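Local atomic coordinates of tylactone synthase starter module and modules 1 & 2 (Streptomyces fradiae, PDB entry 2Z5L), a protein that serves as the first ketoreductase of the tylosin polyketide synthase, probably reducing a keto group of the growing chain with defined stereochemistry. Residues Arg450-Met455 / Val478-Glu483; Ala26-Val31 / Val473-Val478; Ala54-Asp59 / Arg79-Ile84. All coordinates share one frame; numbering follows the deposited sequence.

Contact 1 of 3, residues Arg450-Met455 / Val478-Glu483; sequences RGLRAM and VDVDWE
The R453 side chain crosses D479 at a slant, and the two residues are bonded at both backbone and tip. R453 N donates to D479 O at 2.8 Å. Along the side chain, CB, CG and CD all pass D479 OD2, which lies 3.0 Å from R453 CB and 3.6 Å from R453 CD. A bend at chi3 (-62°) turns the end of the chain, so that NE makes a weak bond to D479 OD2 at 2.9 Å while NH2 completes the salt bridge to D479 OD1 at 2.7 Å. The two flat groups lie 20° apart, but NH2 meets OD1 from above the carboxylate plane. One guanidinium face rests over V480 C and D481 N, with NH1 reaching toward D481 CB.

A straight bond from D481 N to G451 O, 2.7 Å, holds the backbones together on the other side of the single bridge between L452 and V480. L452 CD2 sits against both methyls of V480, 3.3 Å from V480 CG1, which is tight. M455 CG packs on D479 CB.

G451 closes helix 442-450 in a Schellman motif and D481 holds the N-cap position of helix 482-492, its OD2 weakly bonded to E483 N, so a helix end meets a helix start here. F485 of helix 482-492 covers L452 and V480, and strand 474-477 leads directly into V478.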
ATOM      1  N   ARG A 450     -15.379 -10.933   4.894  1.00 48.09           N
ATOM      2  CA  ARG A 450     -15.097 -11.189   3.490  1.00 48.74           C
ATOM      3  C   ARG A 450     -14.421 -12.550   3.283  1.00 48.93           C
ATOM      4  O   ARG A 450     -14.350 -13.049   2.158  1.00 50.92           O
ATOM      5  CB  ARG A 450     -14.222 -10.071   2.901  1.00 48.82           C
ATOM      6  CG  ARG A 450     -14.943  -8.726   2.711  1.00 46.80           C
ATOM      7  CD  ARG A 450     -13.967  -7.614   2.295  1.00 45.49           C
ATOM      8  NE  ARG A 450     -13.336  -7.860   1.002  1.00 43.60           N
ATOM      9  CZ  ARG A 450     -12.328  -7.147   0.507  1.00 46.32           C
ATOM     10  NH1 ARG A 450     -11.823  -7.453  -0.685  1.00 46.61           N
ATOM     11  NH2 ARG A 450     -11.814  -6.132   1.198  1.00 46.26           N
ATOM     12  N   GLY A 451     -13.932 -13.153   4.363  1.00 49.16           N
ATOM     13  CA  GLY A 451     -13.285 -14.450   4.237  1.00 48.52           C
ATOM     14  C   GLY A 451     -11.855 -14.626   4.731  1.00 49.08           C
ATOM     15  O   GLY A 451     -11.284 -15.710   4.575  1.00 49.16           O
ATOM     16  N   LEU A 452     -11.257 -13.589   5.316  1.00 46.73           N
ATOM     17  CA  LEU A 452      -9.894 -13.732   5.820  1.00 44.03           C
ATOM     18  C   LEU A 452      -9.917 -14.408   7.177  1.00 43.44           C
ATOM     19  O   LEU A 452     -10.809 -14.163   7.988  1.00 39.81           O
ATOM     20  CB  LEU A 452      -9.193 -12.382   5.971  1.00 43.49           C
ATOM     21  CG  LEU A 452      -8.852 -11.550   4.739  1.00 43.30           C
ATOM     22  CD1 LEU A 452      -7.733 -10.583   5.116  1.00 43.96           C
ATOM     23  CD2 LEU A 452      -8.414 -12.424   3.607  1.00 42.48           C
ATOM     24  N   ARG A 453      -8.928 -15.260   7.422  1.00 43.40           N
ATOM     25  CA  ARG A 453      -8.830 -15.970   8.690  1.00 44.43           C
ATOM     26  C   ARG A 453      -7.579 -15.525   9.435  1.00 42.88           C
ATOM     27  O   ARG A 453      -6.553 -15.245   8.823  1.00 43.31           O
ATOM     28  CB  ARG A 453      -8.782 -17.476   8.430  1.00 46.90           C
ATOM     29  CG  ARG A 453     -10.081 -18.033   7.876  1.00 51.18           C
ATOM     30  CD  ARG A 453      -9.947 -19.487   7.402  1.00 52.91           C
ATOM     31  NE  ARG A 453      -8.990 -19.638   6.307  1.00 53.67           N
ATOM     32  CZ  ARG A 453      -9.061 -20.591   5.384  1.00 53.22           C
ATOM     33  NH1 ARG A 453     -10.049 -21.470   5.428  1.00 52.56           N
ATOM     34  NH2 ARG A 453      -8.145 -20.673   4.423  1.00 53.91           N
ATOM     35  N   ALA A 454      -7.671 -15.452  10.756  1.00 41.85           N
ATOM     36  CA  ALA A 454      -6.540 -15.039  11.583  1.00 40.37           C
ATOM     37  C   ALA A 454      -5.413 -16.072  11.520  1.00 39.76           C
ATOM     38  O   ALA A 454      -5.567 -17.195  11.987  1.00 42.11           O
ATOM     39  CB  ALA A 454      -6.994 -14.850  13.031  1.00 40.00           C
ATOM     40  N   MET A 455      -4.276 -15.687  10.947  1.00 37.53           N
ATOM     41  CA  MET A 455      -3.142 -16.587  10.835  1.00 35.24           C
ATOM     42  C   MET A 455      -2.519 -16.844  12.202  1.00 36.08           C
ATOM     43  O   MET A 455      -2.493 -15.949  13.042  1.00 36.42           O
ATOM     44  CB  MET A 455      -2.090 -15.981   9.917  1.00 36.19           C
ATOM     45  CG  MET A 455      -2.558 -15.744   8.506  1.00 33.90           C
ATOM     46  SD  MET A 455      -1.203 -15.087   7.540  1.00 38.89           S
ATOM     47  CE  MET A 455      -1.492 -13.359   7.736  1.00 38.48           C
ATOM     48  N   VAL A 478      -1.282 -14.320   3.308  1.00 34.05           N
ATOM     49  CA  VAL A 478      -2.604 -14.232   3.919  1.00 36.27           C
ATOM     50  C   VAL A 478      -3.362 -15.546   3.868  1.00 38.08           C
ATOM     51  O   VAL A 478      -3.229 -16.318   2.922  1.00 40.34           O
ATOM     52  CB  VAL A 478      -3.501 -13.186   3.212  1.00 35.60           C
ATOM     53  CG1 VAL A 478      -4.770 -12.976   4.020  1.00 37.94           C
ATOM     54  CG2 VAL A 478      -2.759 -11.883   3.017  1.00 34.65           C
ATOM     55  N   ASP A 479      -4.177 -15.783   4.884  1.00 39.10           N
ATOM     56  CA  ASP A 479      -4.991 -16.985   4.938  1.00 41.37           C
ATOM     57  C   ASP A 479      -6.422 -16.559   4.616  1.00 42.67           C
ATOM     58  O   ASP A 479      -7.063 -15.846   5.402  1.00 40.93           O
ATOM     59  CB  ASP A 479      -4.917 -17.624   6.327  1.00 43.92           C
ATOM     60  CG  ASP A 479      -5.774 -18.872   6.437  1.00 47.22           C
ATOM     61  OD1 ASP A 479      -5.832 -19.641   5.454  1.00 47.65           O
ATOM     62  OD2 ASP A 479      -6.382 -19.093   7.502  1.00 49.20           O
ATOM     63  N   VAL A 480      -6.916 -17.006   3.458  1.00 42.13           N
ATOM     64  CA  VAL A 480      -8.256 -16.644   2.980  1.00 42.49           C
ATOM     65  C   VAL A 480      -9.165 -17.768   2.491  1.00 44.05           C
ATOM     66  O   VAL A 480      -8.738 -18.644   1.746  1.00 43.03           O
ATOM     67  CB  VAL A 480      -8.191 -15.676   1.791  1.00 41.79           C
ATOM     68  CG1 VAL A 480      -9.485 -14.888   1.703  1.00 40.77           C
ATOM     69  CG2 VAL A 480      -6.984 -14.793   1.897  1.00 43.29           C
ATOM     70  N   ASP A 481     -10.432 -17.696   2.886  1.00 45.34           N
ATOM     71  CA  ASP A 481     -11.445 -18.659   2.462  1.00 46.90           C
ATOM     72  C   ASP A 481     -12.021 -18.154   1.131  1.00 48.48           C
ATOM     73  O   ASP A 481     -13.100 -17.559   1.092  1.00 47.55           O
ATOM     74  CB  ASP A 481     -12.562 -18.752   3.507  1.00 45.80           C
ATOM     75  CG  ASP A 481     -13.675 -19.701   3.096  1.00 47.51           C
ATOM     76  OD1 ASP A 481     -14.693 -19.779   3.833  1.00 44.61           O
ATOM     77  OD2 ASP A 481     -13.532 -20.370   2.045  1.00 47.57           O
ATOM     78  N   TRP A 482     -11.282 -18.385   0.049  1.00 50.73           N
ATOM     79  CA  TRP A 482     -11.689 -17.964  -1.285  1.00 53.67           C
ATOM     80  C   TRP A 482     -13.139 -18.294  -1.627  1.00 56.58           C
ATOM     81  O   TRP A 482     -13.769 -17.588  -2.416  1.00 56.29           O
ATOM     82  CB  TRP A 482     -10.776 -18.596  -2.329  1.00 53.44           C
ATOM     83  CG  TRP A 482      -9.395 -18.016  -2.359  1.00 54.99           C
ATOM     84  CD1 TRP A 482      -8.215 -18.698  -2.244  1.00 55.48           C
ATOM     85  CD2 TRP A 482      -9.045 -16.644  -2.576  1.00 54.58           C
ATOM     86  NE1 TRP A 482      -7.152 -17.835  -2.382  1.00 55.09           N
ATOM     87  CE2 TRP A 482      -7.635 -16.569  -2.587  1.00 54.15           C
ATOM     88  CE3 TRP A 482      -9.788 -15.472  -2.766  1.00 54.13           C
ATOM     89  CZ2 TRP A 482      -6.952 -15.369  -2.781  1.00 53.48           C
ATOM     90  CZ3 TRP A 482      -9.112 -14.280  -2.960  1.00 53.29           C
ATOM     91  CH2 TRP A 482      -7.703 -14.237  -2.966  1.00 53.62           C
ATOM     92  N   GLU A 483     -13.666 -19.369  -1.048  1.00 59.82           N
ATOM     93  CA  GLU A 483     -15.044 -19.763  -1.315  1.00 63.01           C
ATOM     94  C   GLU A 483     -15.997 -18.834  -0.579  1.00 63.78           C
ATOM     95  O   GLU A 483     -17.189 -19.112  -0.457  1.00 64.22           O
ATOM     96  CB  GLU A 483     -15.283 -21.213  -0.871  1.00 65.10           C
ATOM     97  CG  GLU A 483     -14.488 -22.251  -1.669  1.00 66.77           C
ATOM     98  CD  GLU A 483     -14.930 -22.355  -3.125  1.00 68.49           C
ATOM     99  OE1 GLU A 483     -14.237 -23.047  -3.903  1.00 69.32           O
ATOM    100  OE2 GLU A 483     -15.966 -21.754  -3.490  1.00 68.04           O
TER
HETATM  101  O   HOH W   1      -5.564 -13.720   7.002  1.00 24.77           O

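Contact 2 of 3, residues Ala26-Val31 / Val473-Val478; sequences AWRYRV and VCVTVV
Y29 and T476 form the hydrogen-bonded pair of a short antiparallel strand contact, joining the first strand of the chain, 28-35, to the last, 474-477, in a buried part of the fold. Y29 N donates a hydrogen bond to T476 O at 2.7 Å, and T476 N donates one to Y29 O at the same 2.7 Å, nearly straight at 171°. One step on, R28 and V477 make the non-hydrogen-bonded pair, and beyond them V478 N donates to W27 O at 2.8 Å. The strand directions are 136° apart, and the pairing extends over these two bridges; near V31 a water takes its N-H and bonds weakly to C474 O.

Strand 474-477 runs parallel to strand 426-430 on its far side, while strand 28-35 pairs with strand 239-247. The contact therefore bridges two Rossmann-like halves, consistent with the structural and catalytic subdomains of polyketide synthase ketoreductases.

R28 and V477 share a sheet face, packed by A467 and A463 of helix 457-470. V475 CG2 lies over one face of the R28 guanidinium, 3.8 Å from R28 NH1; R28 NE is bonded to A249 O and R28 NH1 forms a salt bridge with D472. V475 CG2 also presses on Y29 O at 3.3 Å.

On the other face, Y29 CB packs against T476 CB. With CG beside the backbone N (chi1 -54°), the ring turns its edge to T476 O and V478 O. The Y29 hydroxyl OH is 2.7 Å from a water that donates to V478 O at 2.9 Å, and Y29 OH accepts from W482 NE1 as well.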
ATOM      1  N   ALA A  26       0.556 -22.065   1.190  1.00 42.42           N
ATOM      2  CA  ALA A  26      -0.747 -21.871   0.572  1.00 43.33           C
ATOM      3  C   ALA A  26      -1.295 -20.481   0.901  1.00 44.00           C
ATOM      4  O   ALA A  26      -2.416 -20.148   0.520  1.00 44.75           O
ATOM      5  CB  ALA A  26      -1.726 -22.940   1.049  1.00 41.42           C
ATOM      6  N   TRP A  27      -0.496 -19.682   1.604  1.00 43.74           N
ATOM      7  CA  TRP A  27      -0.887 -18.335   1.993  1.00 43.95           C
ATOM      8  C   TRP A  27      -0.079 -17.300   1.232  1.00 43.74           C
ATOM      9  O   TRP A  27      -0.301 -16.106   1.388  1.00 46.01           O
ATOM     10  CB  TRP A  27      -0.660 -18.112   3.496  1.00 43.94           C
ATOM     11  CG  TRP A  27      -1.479 -18.993   4.392  1.00 43.00           C
ATOM     12  CD1 TRP A  27      -2.539 -19.780   4.028  1.00 44.37           C
ATOM     13  CD2 TRP A  27      -1.330 -19.153   5.814  1.00 42.61           C
ATOM     14  NE1 TRP A  27      -3.058 -20.414   5.133  1.00 44.30           N
ATOM     15  CE2 TRP A  27      -2.337 -20.049   6.240  1.00 41.98           C
ATOM     16  CE3 TRP A  27      -0.446 -18.625   6.767  1.00 39.07           C
ATOM     17  CZ2 TRP A  27      -2.487 -20.429   7.578  1.00 41.61           C
ATOM     18  CZ3 TRP A  27      -0.597 -19.007   8.106  1.00 40.72           C
ATOM     19  CH2 TRP A  27      -1.609 -19.901   8.493  1.00 40.37           C
ATOM     20  N   ARG A  28       0.848 -17.757   0.405  1.00 42.74           N
ATOM     21  CA  ARG A  28       1.707 -16.853  -0.345  1.00 43.48           C
ATOM     22  C   ARG A  28       1.146 -16.397  -1.691  1.00 44.96           C
ATOM     23  O   ARG A  28       0.874 -17.211  -2.571  1.00 46.26           O
ATOM     24  CB  ARG A  28       3.071 -17.511  -0.570  1.00 42.15           C
ATOM     25  CG  ARG A  28       3.872 -17.774   0.702  1.00 39.46           C
ATOM     26  CD  ARG A  28       5.067 -18.639   0.384  1.00 38.32           C
ATOM     27  NE  ARG A  28       5.829 -18.097  -0.734  1.00 38.14           N
ATOM     28  CZ  ARG A  28       6.653 -17.061  -0.644  1.00 39.31           C
ATOM     29  NH1 ARG A  28       6.828 -16.461   0.529  1.00 39.53           N
ATOM     30  NH2 ARG A  28       7.279 -16.613  -1.729  1.00 39.03           N
ATOM     31  N   TYR A  29       0.986 -15.087  -1.845  1.00 46.22           N
ATOM     32  CA  TYR A  29       0.486 -14.515  -3.089  1.00 45.99           C
ATOM     33  C   TYR A  29       1.371 -13.351  -3.508  1.00 47.79           C
ATOM     34  O   TYR A  29       2.175 -12.839  -2.722  1.00 47.59           O
ATOM     35  CB  TYR A  29      -0.948 -14.028  -2.923  1.00 44.28           C
ATOM     36  CG  TYR A  29      -1.911 -15.064  -2.403  1.00 43.79           C
ATOM     37  CD1 TYR A  29      -1.959 -15.380  -1.049  1.00 42.60           C
ATOM     38  CD2 TYR A  29      -2.805 -15.705  -3.264  1.00 43.58           C
ATOM     39  CE1 TYR A  29      -2.879 -16.301  -0.563  1.00 41.65           C
ATOM     40  CE2 TYR A  29      -3.730 -16.634  -2.787  1.00 42.31           C
ATOM     41  CZ  TYR A  29      -3.765 -16.924  -1.437  1.00 41.49           C
ATOM     42  OH  TYR A  29      -4.701 -17.807  -0.940  1.00 39.30           O
ATOM     43  N   ARG A  30       1.221 -12.925  -4.754  1.00 49.28           N
ATOM     44  CA  ARG A  30       2.021 -11.823  -5.257  1.00 51.98           C
ATOM     45  C   ARG A  30       1.287 -11.064  -6.349  1.00 51.80           C
ATOM     46  O   ARG A  30       0.232 -11.493  -6.821  1.00 51.84           O
ATOM     47  CB  ARG A  30       3.364 -12.345  -5.785  1.00 55.43           C
ATOM     48  CG  ARG A  30       3.294 -13.102  -7.110  1.00 59.75           C
ATOM     49  CD  ARG A  30       4.672 -13.606  -7.544  1.00 63.81           C
ATOM     50  NE  ARG A  30       5.762 -12.768  -7.034  1.00 67.99           N
ATOM     51  CZ  ARG A  30       6.469 -13.034  -5.935  1.00 69.83           C
ATOM     52  NH1 ARG A  30       6.210 -14.123  -5.225  1.00 71.25           N
ATOM     53  NH2 ARG A  30       7.433 -12.209  -5.540  1.00 69.23           N
ATOM     54  N   VAL A  31       1.845  -9.931  -6.748  1.00 52.42           N
ATOM     55  CA  VAL A  31       1.222  -9.127  -7.782  1.00 54.19           C
ATOM     56  C   VAL A  31       1.969  -9.234  -9.100  1.00 54.58           C
ATOM     57  O   VAL A  31       3.161  -8.939  -9.184  1.00 54.84           O
ATOM     58  CB  VAL A  31       1.143  -7.643  -7.370  1.00 53.98           C
ATOM     59  CG1 VAL A  31       0.562  -6.821  -8.512  1.00 54.54           C
ATOM     60  CG2 VAL A  31       0.278  -7.500  -6.129  1.00 53.29           C
ATOM     61  N   VAL A 473      10.993  -9.928  -2.387  1.00 45.55           N
ATOM     62  CA  VAL A 473      11.007  -8.471  -2.390  1.00 44.60           C
ATOM     63  C   VAL A 473       9.647  -8.074  -1.818  1.00 44.35           C
ATOM     64  O   VAL A 473       9.568  -7.358  -0.822  1.00 46.58           O
ATOM     65  CB  VAL A 473      11.186  -7.909  -3.822  1.00 45.36           C
ATOM     66  CG1 VAL A 473      10.944  -6.402  -3.831  1.00 44.86           C
ATOM     67  CG2 VAL A 473      12.614  -8.200  -4.311  1.00 42.89           C
ATOM     68  N   CYS A 474       8.576  -8.550  -2.442  1.00 42.28           N
ATOM     69  CA  CYS A 474       7.233  -8.279  -1.943  1.00 40.29           C
ATOM     70  C   CYS A 474       6.423  -9.541  -2.107  1.00 39.59           C
ATOM     71  O   CYS A 474       6.476 -10.204  -3.143  1.00 42.57           O
ATOM     72  CB  CYS A 474       6.541  -7.135  -2.701  1.00 38.95           C
ATOM     73  SG  CYS A 474       7.070  -5.473  -2.225  1.00 40.40           S
ATOM     74  N   VAL A 475       5.683  -9.882  -1.069  1.00 37.93           N
ATOM     75  CA  VAL A 475       4.853 -11.059  -1.107  1.00 36.21           C
ATOM     76  C   VAL A 475       3.707 -10.821  -0.161  1.00 35.96           C
ATOM     77  O   VAL A 475       3.850 -10.085   0.816  1.00 35.73           O
ATOM     78  CB  VAL A 475       5.643 -12.322  -0.672  1.00 38.18           C
ATOM     79  CG1 VAL A 475       6.148 -12.165   0.760  1.00 37.16           C
ATOM     80  CG2 VAL A 475       4.766 -13.558  -0.804  1.00 35.73           C
ATOM     81  N   THR A 476       2.562 -11.417  -0.480  1.00 36.86           N
ATOM     82  CA  THR A 476       1.378 -11.298   0.348  1.00 35.42           C
ATOM     83  C   THR A 476       1.207 -12.630   1.049  1.00 36.66           C
ATOM     84  O   THR A 476       1.049 -13.673   0.406  1.00 38.02           O
ATOM     85  CB  THR A 476       0.091 -11.032  -0.490  1.00 36.21           C
ATOM     86  OG1 THR A 476       0.197  -9.777  -1.168  1.00 35.62           O
ATOM     87  CG2 THR A 476      -1.133 -10.997   0.413  1.00 33.05           C
ATOM     88  N   VAL A 477       1.263 -12.606   2.372  1.00 35.04           N
ATOM     89  CA  VAL A 477       1.081 -13.822   3.143  1.00 32.81           C
ATOM     90  C   VAL A 477      -0.251 -13.679   3.844  1.00 33.03           C
ATOM     91  O   VAL A 477      -0.351 -12.981   4.851  1.00 35.01           O
ATOM     92  CB  VAL A 477       2.192 -13.994   4.201  1.00 30.99           C
ATOM     93  CG1 VAL A 477       1.934 -15.248   5.016  1.00 30.39           C
ATOM     94  CG2 VAL A 477       3.554 -14.073   3.524  1.00 27.91           C
ATOM     95  N   VAL A 478      -1.282 -14.320   3.308  1.00 34.05           N
ATOM     96  CA  VAL A 478      -2.604 -14.232   3.919  1.00 36.27           C
ATOM     97  C   VAL A 478      -3.362 -15.546   3.868  1.00 38.08           C
ATOM     98  O   VAL A 478      -3.229 -16.318   2.922  1.00 40.34           O
ATOM     99  CB  VAL A 478      -3.501 -13.186   3.212  1.00 35.60           C
ATOM    100  CG1 VAL A 478      -4.770 -12.976   4.020  1.00 37.94           C
ATOM    101  CG2 VAL A 478      -2.759 -11.883   3.017  1.00 34.65           C
TER
HETATM  102  O   HOH W   2      -5.027 -18.194   1.745  1.00 39.08           O
HETATM  103  O   HOH W   3       4.030  -9.212  -5.162  1.00 45.92           O

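Contact 3 of 3, residues Ala54-Asp59 / Arg79-Ile84; sequences APPTTD and RLEVPI
A54 and E81 pair in parallel at the margin of what is probably the N-terminal Rossmann-like half, where strand 49-54, helix 60-71 and strand 80-81 follow one another as a strand-helix-strand unit. A54 N donates to L80 O at 3.0 Å, and V82 N bonds to A54 O at 3.0 Å, approaching from above the carbonyl plane. The pairing then stops at two prolines. P56 has no N-H to offer V82 O, which is buried without a polar partner and receives a CA-H...O contact from P55 CA at 3.5 Å.

E81 takes over with its side chain. CG anti to the backbone N (chi1 -156°) and an extended chain carry the carboxylate along the P55-P56 turn. CG and CD pass P56 CA, and OE2 accepts from T57 N at 3.0 Å, met from above the carboxylate plane. The two segments also touch through proline rings, P56 CG on P83 CB at 3.7 Å, crossing at about a right angle. P55 CB lies 4.2 Å from I84 CG1.

D59, though poorly ordered, is at the N-cap of helix 60-71. V82 turns to helices 88-99 and 119-135, and strand 80-81 is outermost at this end of the order.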
ATOM      1  N   ALA A  54      -6.276  18.967 -13.455  1.00 38.09           N
ATOM      2  CA  ALA A  54      -4.822  18.978 -13.381  1.00 39.13           C
ATOM      3  C   ALA A  54      -4.274  20.143 -12.566  1.00 41.12           C
ATOM      4  O   ALA A  54      -4.936  21.175 -12.431  1.00 41.00           O
ATOM      5  CB  ALA A  54      -4.251  19.029 -14.785  1.00 40.36           C
ATOM      6  N   PRO A  55      -3.049  19.995 -12.021  1.00 42.30           N
ATOM      7  CA  PRO A  55      -2.402  21.040 -11.221  1.00 43.47           C
ATOM      8  C   PRO A  55      -2.142  22.263 -12.091  1.00 45.10           C
ATOM      9  O   PRO A  55      -2.057  22.152 -13.303  1.00 42.81           O
ATOM     10  CB  PRO A  55      -1.098  20.391 -10.774  1.00 43.74           C
ATOM     11  CG  PRO A  55      -1.406  18.947 -10.784  1.00 44.35           C
ATOM     12  CD  PRO A  55      -2.228  18.776 -12.033  1.00 43.89           C
ATOM     13  N   PRO A  56      -1.986  23.439 -11.471  1.00 48.17           N
ATOM     14  CA  PRO A  56      -1.734  24.698 -12.177  1.00 51.67           C
ATOM     15  C   PRO A  56      -0.686  24.568 -13.277  1.00 55.37           C
ATOM     16  O   PRO A  56       0.508  24.441 -13.001  1.00 55.77           O
ATOM     17  CB  PRO A  56      -1.291  25.630 -11.056  1.00 49.87           C
ATOM     18  CG  PRO A  56      -2.066  25.121  -9.885  1.00 49.44           C
ATOM     19  CD  PRO A  56      -1.888  23.637 -10.012  1.00 48.67           C
ATOM     20  N   THR A  57      -1.150  24.607 -14.524  1.00 60.87           N
ATOM     21  CA  THR A  57      -0.279  24.500 -15.693  1.00 65.45           C
ATOM     22  C   THR A  57       0.705  23.339 -15.567  1.00 67.81           C
ATOM     23  O   THR A  57       1.922  23.518 -15.680  1.00 67.93           O
ATOM     24  CB  THR A  57       0.517  25.810 -15.917  1.00 66.45           C
ATOM     25  OG1 THR A  57       1.315  26.099 -14.759  1.00 67.34           O
ATOM     26  CG2 THR A  57      -0.432  26.967 -16.180  1.00 66.53           C
ATOM     27  N   THR A  58       0.170  22.146 -15.332  1.00 69.65           N
ATOM     28  CA  THR A  58       1.006  20.961 -15.192  1.00 72.55           C
ATOM     29  C   THR A  58       1.809  20.703 -16.465  1.00 73.25           C
ATOM     30  O   THR A  58       2.980  20.317 -16.407  1.00 73.79           O
ATOM     31  CB  THR A  58       0.164  19.706 -14.890  1.00 73.70           C
ATOM     32  OG1 THR A  58       1.023  18.554 -14.862  1.00 75.59           O
ATOM     33  CG2 THR A  58      -0.907  19.513 -15.954  1.00 73.40           C
ATOM     34  N   ASP A  59       1.171  20.917 -17.611  1.00 73.46           N
ATOM     35  CA  ASP A  59       1.817  20.711 -18.904  1.00 73.48           C
ATOM     36  C   ASP A  59       0.833  20.911 -20.053  1.00 72.57           C
ATOM     37  O   ASP A  59      -0.053  20.085 -20.275  1.00 72.91           O
ATOM     38  CB  ASP A  59       2.412  19.303 -18.983  1.00 75.28           C
ATOM     39  CG  ASP A  59       3.050  19.018 -20.325  1.00 76.80           C
ATOM     40  OD1 ASP A  59       3.855  19.854 -20.788  1.00 78.20           O
ATOM     41  OD2 ASP A  59       2.749  17.956 -20.912  1.00 77.71           O
ATOM     42  N   ARG A  79     -11.387  21.025 -19.322  1.00 44.23           N
ATOM     43  CA  ARG A  79     -10.345  21.009 -18.308  1.00 41.41           C
ATOM     44  C   ARG A  79     -10.598  21.861 -17.056  1.00 41.06           C
ATOM     45  O   ARG A  79     -11.255  22.892 -17.110  1.00 41.71           O
ATOM     46  CB  ARG A  79      -9.018  21.410 -18.951  1.00 42.54           C
ATOM     47  CG  ARG A  79      -9.019  22.777 -19.591  1.00 39.81           C
ATOM     48  CD  ARG A  79      -7.702  23.042 -20.328  1.00 39.43           C
ATOM     49  NE  ARG A  79      -7.654  22.377 -21.625  1.00 39.19           N
ATOM     50  CZ  ARG A  79      -6.628  22.446 -22.470  1.00 41.34           C
ATOM     51  NH1 ARG A  79      -5.550  23.151 -22.149  1.00 38.21           N
ATOM     52  NH2 ARG A  79      -6.687  21.816 -23.640  1.00 39.93           N
ATOM     53  N   LEU A  80     -10.082  21.402 -15.919  1.00 38.69           N
ATOM     54  CA  LEU A  80     -10.219  22.126 -14.659  1.00 36.19           C
ATOM     55  C   LEU A  80      -8.850  22.190 -13.968  1.00 35.38           C
ATOM     56  O   LEU A  80      -8.034  21.277 -14.088  1.00 33.66           O
ATOM     57  CB  LEU A  80     -11.215  21.422 -13.732  1.00 34.36           C
ATOM     58  CG  LEU A  80     -11.711  22.229 -12.527  1.00 33.19           C
ATOM     59  CD1 LEU A  80     -12.711  23.292 -12.985  1.00 33.38           C
ATOM     60  CD2 LEU A  80     -12.371  21.316 -11.529  1.00 31.13           C
ATOM     61  N   GLU A  81      -8.612  23.261 -13.223  1.00 34.31           N
ATOM     62  CA  GLU A  81      -7.348  23.413 -12.523  1.00 33.86           C
ATOM     63  C   GLU A  81      -7.508  23.354 -11.005  1.00 33.19           C
ATOM     64  O   GLU A  81      -8.233  24.157 -10.415  1.00 33.67           O
ATOM     65  CB  GLU A  81      -6.694  24.737 -12.917  1.00 35.57           C
ATOM     66  CG  GLU A  81      -5.203  24.748 -12.728  1.00 36.88           C
ATOM     67  CD  GLU A  81      -4.532  25.967 -13.341  1.00 38.15           C
ATOM     68  OE1 GLU A  81      -4.663  27.071 -12.778  1.00 37.74           O
ATOM     69  OE2 GLU A  81      -3.877  25.809 -14.391  1.00 39.91           O
ATOM     70  N   VAL A  82      -6.838  22.390 -10.382  1.00 31.22           N
ATOM     71  CA  VAL A  82      -6.875  22.256  -8.933  1.00 30.62           C
ATOM     72  C   VAL A  82      -5.460  22.173  -8.403  1.00 31.92           C
ATOM     73  O   VAL A  82      -4.739  21.214  -8.656  1.00 30.37           O
ATOM     74  CB  VAL A  82      -7.625  20.995  -8.462  1.00 30.19           C
ATOM     75  CG1 VAL A  82      -7.450  20.828  -6.951  1.00 28.71           C
ATOM     76  CG2 VAL A  82      -9.095  21.117  -8.796  1.00 25.87           C
ATOM     77  N   PRO A  83      -5.050  23.182  -7.639  1.00 33.01           N
ATOM     78  CA  PRO A  83      -3.702  23.209  -7.078  1.00 33.79           C
ATOM     79  C   PRO A  83      -3.445  22.131  -6.021  1.00 33.76           C
ATOM     80  O   PRO A  83      -4.345  21.739  -5.262  1.00 34.68           O
ATOM     81  CB  PRO A  83      -3.599  24.621  -6.515  1.00 33.46           C
ATOM     82  CG  PRO A  83      -5.009  24.892  -6.055  1.00 35.10           C
ATOM     83  CD  PRO A  83      -5.852  24.328  -7.179  1.00 35.33           C
ATOM     84  N   ILE A  84      -2.212  21.636  -6.006  1.00 33.06           N
ATOM     85  CA  ILE A  84      -1.787  20.640  -5.033  1.00 32.73           C
ATOM     86  C   ILE A  84      -1.903  21.372  -3.694  1.00 32.86           C
ATOM     87  O   ILE A  84      -1.706  22.584  -3.634  1.00 31.07           O
ATOM     88  CB  ILE A  84      -0.345  20.218  -5.337  1.00 33.07           C
ATOM     89  CG1 ILE A  84      -0.301  19.664  -6.759  1.00 33.51           C
ATOM     90  CG2 ILE A  84       0.137  19.169  -4.349  1.00 28.95           C
ATOM     91  CD1 ILE A  84       1.093  19.486  -7.308  1.00 37.47           C
TER

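Overall arrangement
Contacts 1 and 2 belong together: they share V478, and M455 of contact 1 packs its sulfur on the W27 ring of contact 2. Both are largely buried, and strand 474-477 of contact 2 is followed, after a short link, by helix 482-492 of contact 1. Contact 3 stands apart, on the other side of the chain's centre, with its nearest atoms about 26 Å from contact 2 and about 29 Å from contact 1. It is only partly buried. Contact 2 relies chiefly on strand backbone bonds, contact 1 adds a side-chain salt bridge between loops, and contact 3 combines parallel pairing with prolines and a carboxylate-to-backbone bond.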